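Polysaccharide deacetylase (Bacillus anthracis, PDB 2J13) probably removes acetyl groups from polysaccharides of the bacterial cell wall, notably peptidoglycan, as a family 4 carbohydrate esterase that binds zinc. Local coordinates at residues 86-91 / 133-138; 123-128 / 163-168; 137-140 / 144-147. All coordinates share one frame; numbering follows the deposited sequence. Where two conformers were deposited one is given.

Contact 1. Residues 86-91 / 133-138; sequences FFVTGH and TSVTEE. With ZN (zinc ion), chain E.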
loop_
_atom_site.group_PDB
_atom_site.type_symbol
_atom_site.label_atom_id
_atom_site.label_comp_id
_atom_site.label_asym_id
_atom_site.label_seq_id
_atom_site.Cartn_x
_atom_site.Cartn_y
_atom_site.Cartn_z
ATOM N N PHE A 86 3.813 2.081 -3.792
ATOM C CA PHE A 86 4.817 2.012 -2.739
ATOM C C PHE A 86 4.305 2.881 -1.591
ATOM O O PHE A 86 4.203 4.109 -1.737
ATOM C CB PHE A 86 6.161 2.556 -3.231
ATOM C CG PHE A 86 6.787 1.714 -4.320
ATOM C CD1 PHE A 86 6.430 1.902 -5.633
ATOM C CD2 PHE A 86 7.688 0.722 -4.000
ATOM C CE1 PHE A 86 6.973 1.104 -6.633
ATOM C CE2 PHE A 86 8.271 -0.073 -5.014
ATOM C CZ PHE A 86 7.903 0.155 -6.328
ATOM N N PHE A 87 3.990 2.231 -0.469
ATOM C CA PHE A 87 3.528 2.912 0.738
ATOM C C PHE A 87 4.738 3.282 1.549
ATOM O O PHE A 87 5.387 2.419 2.103
ATOM C CB PHE A 87 2.584 1.993 1.560
ATOM C CG PHE A 87 1.275 1.781 0.911
ATOM C CD1 PHE A 87 0.243 2.682 1.075
ATOM C CD2 PHE A 87 1.035 0.621 0.148
ATOM C CE1 PHE A 87 -0.991 2.486 0.428
ATOM C CE2 PHE A 87 -0.178 0.459 -0.508
ATOM C CZ PHE A 87 -1.206 1.387 -0.342
ATOM N N VAL A 88 5.055 4.574 1.591
ATOM C CA VAL A 88 6.308 5.087 2.188
ATOM C C VAL A 88 6.116 5.740 3.561
ATOM O O VAL A 88 5.084 6.353 3.830
ATOM C CB VAL A 88 7.026 6.110 1.229
ATOM C CG1 VAL A 88 7.297 5.428 -0.135
ATOM C CG2 VAL A 88 6.191 7.371 1.084
ATOM N N THR A 89 7.121 5.604 4.420
ATOM C CA THR A 89 7.142 6.340 5.684
ATOM C C THR A 89 7.972 7.635 5.569
ATOM O O THR A 89 8.674 7.857 4.596
ATOM C CB THR A 89 7.746 5.501 6.799
ATOM O OG1 THR A 89 9.140 5.252 6.544
ATOM C CG2 THR A 89 6.974 4.164 6.994
ATOM N N GLY A 90 7.933 8.461 6.600
ATOM C CA GLY A 90 8.777 9.672 6.652
ATOM C C GLY A 90 10.271 9.394 6.678
ATOM O O GLY A 90 11.047 10.110 6.019
ATOM N N HIS A 91 10.692 8.354 7.396
ATOM C CA HIS A 91 12.091 7.951 7.435
ATOM C C HIS A 91 12.561 7.567 6.051
ATOM O O HIS A 91 13.634 7.945 5.606
ATOM C CB HIS A 91 12.285 6.763 8.382
ATOM C CG HIS A 91 13.681 6.200 8.396
ATOM N ND1 HIS A 91 14.720 6.790 9.091
ATOM C CD2 HIS A 91 14.199 5.087 7.826
ATOM C CE1 HIS A 91 15.817 6.074 8.934
ATOM N NE2 HIS A 91 15.530 5.034 8.173
ATOM N N THR A 133 -0.734 13.583 7.660
ATOM C CA THR A 133 -0.594 14.833 6.912
ATOM C C THR A 133 0.856 15.131 6.590
ATOM O O THR A 133 1.148 15.615 5.475
ATOM C CB THR A 133 -1.215 16.013 7.682
ATOM O OG1 THR A 133 -2.610 15.729 7.932
ATOM C CG2 THR A 133 -1.088 17.297 6.848
ATOM N N SER A 134 1.768 14.852 7.501
ATOM C CA SER A 134 3.185 15.108 7.258
ATOM C C SER A 134 3.727 14.329 6.055
ATOM O O SER A 134 4.468 14.885 5.231
ATOM C CB SER A 134 4.030 14.868 8.497
ATOM O OG SER A 134 3.945 13.562 8.957
ATOM N N VAL A 135 3.375 13.059 5.940
ATOM C CA VAL A 135 3.769 12.263 4.786
ATOM C C VAL A 135 3.125 12.754 3.510
ATOM O O VAL A 135 3.796 12.838 2.467
ATOM C CB VAL A 135 3.469 10.720 4.988
ATOM C CG1 VAL A 135 3.703 9.900 3.712
ATOM C CG2 VAL A 135 4.324 10.161 6.072
ATOM N N THR A 136 1.840 13.065 3.543
ATOM C CA THR A 136 1.135 13.531 2.349
ATOM C C THR A 136 1.778 14.794 1.796
ATOM O O THR A 136 2.109 14.877 0.621
ATOM C CB THR A 136 -0.350 13.746 2.606
ATOM O OG1 THR A 136 -0.959 12.457 2.833
ATOM C CG2 THR A 136 -1.030 14.414 1.409
ATOM N N GLU A 137 2.004 15.736 2.687
ATOM C CA GLU A 137 2.637 17.006 2.277
ATOM C C GLU A 137 4.060 16.769 1.767
ATOM O O GLU A 137 4.490 17.396 0.767
ATOM C CB GLU A 137 2.623 17.979 3.451
ATOM C CG GLU A 137 1.214 18.395 3.855
ATOM C CD GLU A 137 1.165 19.406 4.993
ATOM O OE1 GLU A 137 2.193 19.676 5.643
ATOM O OE2 GLU A 137 0.043 19.904 5.239
ATOM N N GLU A 138 4.822 15.897 2.415
ATOM C CA GLU A 138 6.185 15.591 1.971
ATOM C C GLU A 138 6.195 14.896 0.604
ATOM O O GLU A 138 7.013 15.253 -0.273
ATOM C CB GLU A 138 6.914 14.763 3.012
ATOM C CG GLU A 138 8.390 14.770 2.957
ATOM C CD GLU A 138 9.024 16.105 3.446
ATOM O OE1 GLU A 138 8.467 16.796 4.351
ATOM O OE2 GLU A 138 10.097 16.454 2.927
HETATM ZN ZN ZN E . 14.640 8.174 10.320
HETATM O O HOH W 1 15.419 10.214 9.577
#
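T89 OG1 accepts the backbone N-H of Y92 and so caps the N terminus of helix 90-95, while the backbone of the same residue faces V135 on the other segment. Threonine suits the N-cap, since its hydroxyl takes the place of a missing carbonyl; its side chain also touches H113, a zinc ligand. V135 carries the rest of the contact with its two branches. CG1, anti to the backbone N (chi1 172°), comes to 3.8 Å from V88 O and to 4.4 Å from V88 CG2. V135 CG2 meets the backbone where the chain enters helix 90-95, 4.0 Å from G90 N. The next residue, H91, turns from V135 to the surface, where its ND1 binds a zinc ion at 1.9 Å; a water lies 2.3 Å from the metal. The side chain of T89 is about 6 Å from another zinc ion. V88 and V135 both touch I93 of helix 90-95, and V135 also reaches N112. Helix 125-143 thus packs on the end of strand 84-88, which pairs with strands 56-63 and 109-112 in the parallel sheet.

Contact 2. Residues 123-128 / 163-168; sequences VNDEKL and LALTKE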
loop_
_atom_site.group_PDB
_atom_site.type_symbol
_atom_site.label_atom_id
_atom_site.label_comp_id
_atom_site.label_asym_id
_atom_site.label_seq_id
_atom_site.Cartn_x
_atom_site.Cartn_y
_atom_site.Cartn_z
ATOM N N VAL A 123 -2.073 5.934 19.308
ATOM C CA VAL A 123 -1.766 7.372 19.310
ATOM C C VAL A 123 -3.032 8.156 19.420
ATOM O O VAL A 123 -4.109 7.660 19.069
ATOM C CB VAL A 123 -1.003 7.758 18.032
ATOM C CG1 VAL A 123 0.271 6.935 17.937
ATOM C CG2 VAL A 123 -1.900 7.594 16.786
ATOM N N ASN A 124 -2.935 9.395 19.914
ATOM C CA ASN A 124 -4.080 10.282 19.977
ATOM C C ASN A 124 -4.455 10.867 18.598
ATOM O O ASN A 124 -3.690 10.724 17.608
ATOM C CB ASN A 124 -3.816 11.379 21.025
ATOM C CG ASN A 124 -3.532 10.806 22.419
ATOM O OD1 ASN A 124 -4.001 9.717 22.773
ATOM N ND2 ASN A 124 -2.771 11.540 23.213
ATOM N N ASP A 125 -5.611 11.500 18.501
ATOM C CA ASP A 125 -6.165 11.938 17.208
ATOM C C ASP A 125 -5.285 13.003 16.519
ATOM O O ASP A 125 -5.074 12.964 15.298
ATOM C CB ASP A 125 -7.574 12.493 17.335
ATOM C CG ASP A 125 -8.603 11.445 17.705
ATOM O OD1 ASP A 125 -8.236 10.248 17.804
ATOM O OD2 ASP A 125 -9.797 11.840 17.855
ATOM N N GLU A 126 -4.856 13.982 17.307
ATOM C CA GLU A 126 -3.936 15.025 16.842
ATOM C C GLU A 126 -2.661 14.395 16.230
ATOM O O GLU A 126 -2.194 14.803 15.151
ATOM C CB GLU A 126 -3.627 15.972 18.022
ATOM C CG GLU A 126 -3.280 15.317 19.423
ATOM C CD GLU A 126 -4.489 14.780 20.328
ATOM O OE1 GLU A 126 -5.631 14.604 19.898
ATOM O OE2 GLU A 126 -4.252 14.518 21.526
ATOM N N LYS A 127 -2.115 13.399 16.912
ATOM C CA LYS A 127 -0.904 12.714 16.480
ATOM C C LYS A 127 -1.181 11.916 15.221
ATOM O O LYS A 127 -0.366 11.929 14.277
ATOM C CB LYS A 127 -0.381 11.795 17.594
ATOM C CG LYS A 127 0.900 11.071 17.294
ATOM C CD LYS A 127 2.000 12.000 16.764
ATOM C CE LYS A 127 3.289 11.239 16.492
ATOM N NZ LYS A 127 4.181 11.931 15.482
ATOM N N LEU A 128 -2.301 11.213 15.159
ATOM C CA LEU A 128 -2.618 10.470 13.938
ATOM C C LEU A 128 -2.746 11.409 12.738
ATOM O O LEU A 128 -2.254 11.107 11.628
ATOM C CB LEU A 128 -3.896 9.635 14.088
ATOM C CG LEU A 128 -4.228 8.814 12.844
ATOM C CD1 LEU A 128 -3.067 7.852 12.506
ATOM C CD2 LEU A 128 -5.549 8.063 12.974
ATOM N N LEU A 163 -9.759 3.654 11.230
ATOM C CA LEU A 163 -10.338 3.573 9.901
ATOM C C LEU A 163 -11.193 4.777 9.597
ATOM O O LEU A 163 -11.044 5.425 8.566
ATOM C CB LEU A 163 -11.166 2.279 9.758
ATOM C CG LEU A 163 -10.409 0.985 9.845
ATOM C CD1 LEU A 163 -11.389 -0.218 9.861
ATOM C CD2 LEU A 163 -9.375 0.844 8.682
ATOM N N ALA A 164 -12.082 5.130 10.520
ATOM C CA ALA A 164 -12.985 6.241 10.294
ATOM C C ALA A 164 -12.248 7.603 10.236
ATOM O O ALA A 164 -12.572 8.427 9.418
ATOM C CB ALA A 164 -14.101 6.249 11.357
ATOM N N LEU A 165 -11.253 7.798 11.090
ATOM C CA LEU A 165 -10.460 9.044 11.096
ATOM C C LEU A 165 -9.662 9.183 9.808
ATOM O O LEU A 165 -9.567 10.274 9.227
ATOM C CB LEU A 165 -9.518 9.080 12.295
ATOM C CG LEU A 165 -10.136 9.142 13.699
ATOM C CD1 LEU A 165 -9.042 9.067 14.737
ATOM C CD2 LEU A 165 -10.993 10.383 13.879
ATOM N N THR A 166 -9.116 8.072 9.341
ATOM C CA THR A 166 -8.362 8.064 8.075
ATOM C C THR A 166 -9.263 8.431 6.884
ATOM O O THR A 166 -8.891 9.262 6.073
ATOM C CB THR A 166 -7.680 6.682 7.900
ATOM O OG1 THR A 166 -6.795 6.466 9.030
ATOM C CG2 THR A 166 -6.895 6.592 6.540
ATOM N N LYS A 167 -10.445 7.827 6.778
ATOM C CA LYS A 167 -11.418 8.167 5.748
ATOM C C LYS A 167 -11.859 9.630 5.816
ATOM O O LYS A 167 -11.990 10.296 4.793
ATOM C CB LYS A 167 -12.655 7.267 5.864
ATOM C CG LYS A 167 -13.797 7.591 4.930
ATOM C CD LYS A 167 -14.964 6.640 5.232
ATOM C CE LYS A 167 -16.302 7.114 4.710
ATOM N NZ LYS A 167 -17.356 6.079 5.073
ATOM N N GLU A 168 -12.107 10.107 7.023
ATOM C CA GLU A 168 -12.539 11.485 7.240
ATOM C C GLU A 168 -11.504 12.471 6.725
ATOM O O GLU A 168 -11.864 13.552 6.222
ATOM C CB GLU A 168 -12.767 11.662 8.743
ATOM C CG GLU A 168 -13.264 13.004 9.231
ATOM C CD GLU A 168 -13.217 13.060 10.774
ATOM O OE1 GLU A 168 -13.559 12.031 11.426
ATOM O OE2 GLU A 168 -12.816 14.111 11.334
#
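L165 points at helix 125-143 from helix 160-168 and meets both D125 and L128, one turn apart on that helix. L163, two residues earlier, faces the other way, and A164 packs on Y13 and N44, so L165 begins the shared face. Its chi1 of -65° sets CG anti to the carbonyl carbon and carries CD1 across the gap. In the conformers given, CD1 is 3.4 Å from D125 OD1, the two side chains meeting at about a right angle, and 4.0 Å from L128 CD2. Both leucines were deposited in two conformers, so these distances belong to one of the alternatives. Leucine suits both positions because a branched apolar end can fill a buried interface from either helix.

While D125 OD1 lies next to the L165 methyl, the other carboxylate oxygen, OD2, forms a salt bridge with NH2 of R161, also on helix 160-168. An aspartate in the first turn of helix 125-143 is probably favoured further by the helix dipole.

T166 follows, at the edge of the same face, with OG1 4.4 Å from L128 CD2. Its hydroxyl is held by the carbonyl O of T162 one turn back, a common way for threonine to satisfy a buried OG1 inside a helix. Its side chain also touches Y171, while L128 rests on F120.

A face centred on two leucines, with the bond from D125 to R161 beside it, joins two helices of the NodB homology fold, the distorted beta/alpha barrel of family 4 carbohydrate esterases.

Contact 3. Residues 137-140 / 144-147; sequences EEIK and GQKE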
loop_
_atom_site.group_PDB
_atom_site.type_symbol
_atom_site.label_atom_id
_atom_site.label_comp_id
_atom_site.label_asym_id
_atom_site.label_seq_id
_atom_site.Cartn_x
_atom_site.Cartn_y
_atom_site.Cartn_z
ATOM N N GLU A 137 2.004 15.736 2.687
ATOM C CA GLU A 137 2.637 17.006 2.277
ATOM C C GLU A 137 4.060 16.769 1.767
ATOM O O GLU A 137 4.490 17.396 0.767
ATOM C CB GLU A 137 2.623 17.979 3.451
ATOM C CG GLU A 137 1.214 18.395 3.855
ATOM C CD GLU A 137 1.165 19.406 4.993
ATOM O OE1 GLU A 137 2.193 19.676 5.643
ATOM O OE2 GLU A 137 0.043 19.904 5.239
ATOM N N GLU A 138 4.822 15.897 2.415
ATOM C CA GLU A 138 6.185 15.591 1.971
ATOM C C GLU A 138 6.195 14.896 0.604
ATOM O O GLU A 138 7.013 15.253 -0.273
ATOM C CB GLU A 138 6.914 14.763 3.012
ATOM C CG GLU A 138 8.390 14.770 2.957
ATOM C CD GLU A 138 9.024 16.105 3.446
ATOM O OE1 GLU A 138 8.467 16.796 4.351
ATOM O OE2 GLU A 138 10.097 16.454 2.927
ATOM N N ILE A 139 5.314 13.926 0.387
ATOM C CA ILE A 139 5.215 13.291 -0.933
ATOM C C ILE A 139 4.953 14.333 -2.039
ATOM O O ILE A 139 5.669 14.390 -3.058
ATOM C CB ILE A 139 4.102 12.206 -0.976
ATOM C CG1 ILE A 139 4.500 10.991 -0.146
ATOM C CG2 ILE A 139 3.801 11.825 -2.439
ATOM C CD1 ILE A 139 3.266 10.069 0.170
ATOM N N LYS A 140 3.958 15.182 -1.813
ATOM C CA LYS A 140 3.581 16.241 -2.768
ATOM C C LYS A 140 4.697 17.239 -3.015
ATOM O O LYS A 140 5.001 17.551 -4.195
ATOM C CB LYS A 140 2.342 16.958 -2.280
ATOM C CG LYS A 140 1.065 16.138 -2.419
ATOM C CD LYS A 140 -0.090 16.831 -1.741
ATOM C CE LYS A 140 -1.360 16.054 -1.921
ATOM N NZ LYS A 140 -2.518 16.803 -1.424
ATOM N N GLY A 144 6.126 15.975 -6.452
ATOM C CA GLY A 144 5.092 16.535 -7.277
ATOM C C GLY A 144 3.902 15.695 -7.622
ATOM O O GLY A 144 3.051 16.137 -8.365
ATOM N N GLN A 145 3.776 14.507 -7.011
ATOM C CA GLN A 145 2.546 13.753 -7.131
ATOM C C GLN A 145 1.386 14.630 -6.676
ATOM O O GLN A 145 1.431 15.256 -5.590
ATOM C CB GLN A 145 2.629 12.483 -6.268
ATOM C CG GLN A 145 1.433 11.582 -6.412
ATOM C CD GLN A 145 1.660 10.258 -5.711
ATOM O OE1 GLN A 145 2.479 9.451 -6.158
ATOM N NE2 GLN A 145 0.915 10.011 -4.634
ATOM N N LYS A 146 0.324 14.634 -7.463
ATOM C CA LYS A 146 -0.793 15.564 -7.260
ATOM C C LYS A 146 -1.633 15.245 -6.036
ATOM O O LYS A 146 -1.997 16.148 -5.271
ATOM C CB LYS A 146 -1.686 15.567 -8.499
ATOM C CG LYS A 146 -2.842 16.553 -8.455
ATOM C CD LYS A 146 -3.837 16.267 -9.559
ATOM C CE LYS A 146 -5.055 17.170 -9.480
ATOM N NZ LYS A 146 -6.109 16.701 -10.427
ATOM N N GLU A 147 -1.958 13.958 -5.869
ATOM C CA GLU A 147 -2.883 13.536 -4.845
ATOM C C GLU A 147 -2.231 12.366 -4.120
ATOM O O GLU A 147 -1.489 11.603 -4.734
ATOM C CB GLU A 147 -4.190 13.076 -5.476
ATOM C CG GLU A 147 -5.020 14.154 -6.222
ATOM C CD GLU A 147 -5.429 15.314 -5.317
ATOM O OE1 GLU A 147 -5.566 15.104 -4.089
ATOM O OE2 GLU A 147 -5.623 16.453 -5.822
HETATM O O HOH W 2 -4.118 14.444 -1.723
#
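K140 and G144 share the backbone hydrogen bond that closes the end of helix 125-143: G144 N donates to K140 O at 3.0 Å. The donor stands well above the carbonyl plane and the N-H...O angle is only 135°, as the chain is already leaving the helix. G144 has a positive phi of 75°, a conformation glycine adopts readily. A second polar link ties the departing chain to itself, with Q145 NE2 donating to E147 O at 2.9 Å. The same amide nitrogen also bonds to the carbonyl O of I110, so a side chain from the loop reaches strand 109-112.

Charge enters through water. K140 NZ and E147 OE1 are 4.4 Å apart, too far for a salt bridge, and one water accepts from NZ and donates to OE1. Lysine suits this partly exposed place because its extended chain can lie along the loop backbone and bring its ammonium to the bridging water: CG passes 3.3 Å from Q145 O, and CE 3.4 Å from K146 O.

Van der Waals packing comes from buried I139, whose CG2 lies 4.1 Å from both Q145 CB and Q145 NE2, the two side chains running side by side in the same direction; I139 also touches V148.

A glycine of positive phi just past the last helical residue, with its N-H bonded four residues back, is typical of the alpha-L C-capping motif, here turning the chain toward strand 150-151.

Overall arrangement
From the N terminus, strand 84-88 and the turn into helix 90-95 come first; contact 1 closes a loop of about forty residues when helix 125-143 returns to them. Contact 2 starts at the beginning of that helix, inside this loop, and ends on helix 160-168 beyond it, so the two loops cross. Contact 3, between the late turns of helix 125-143 and the segment after it, is nested within the loop of contact 2. It shares E137 and E138 with contact 1, and V88 CG2 packs on I139 CD1 where they meet. Helix 125-143 thus links the parallel sheet, helix 160-168 and the loop before strand 150-151.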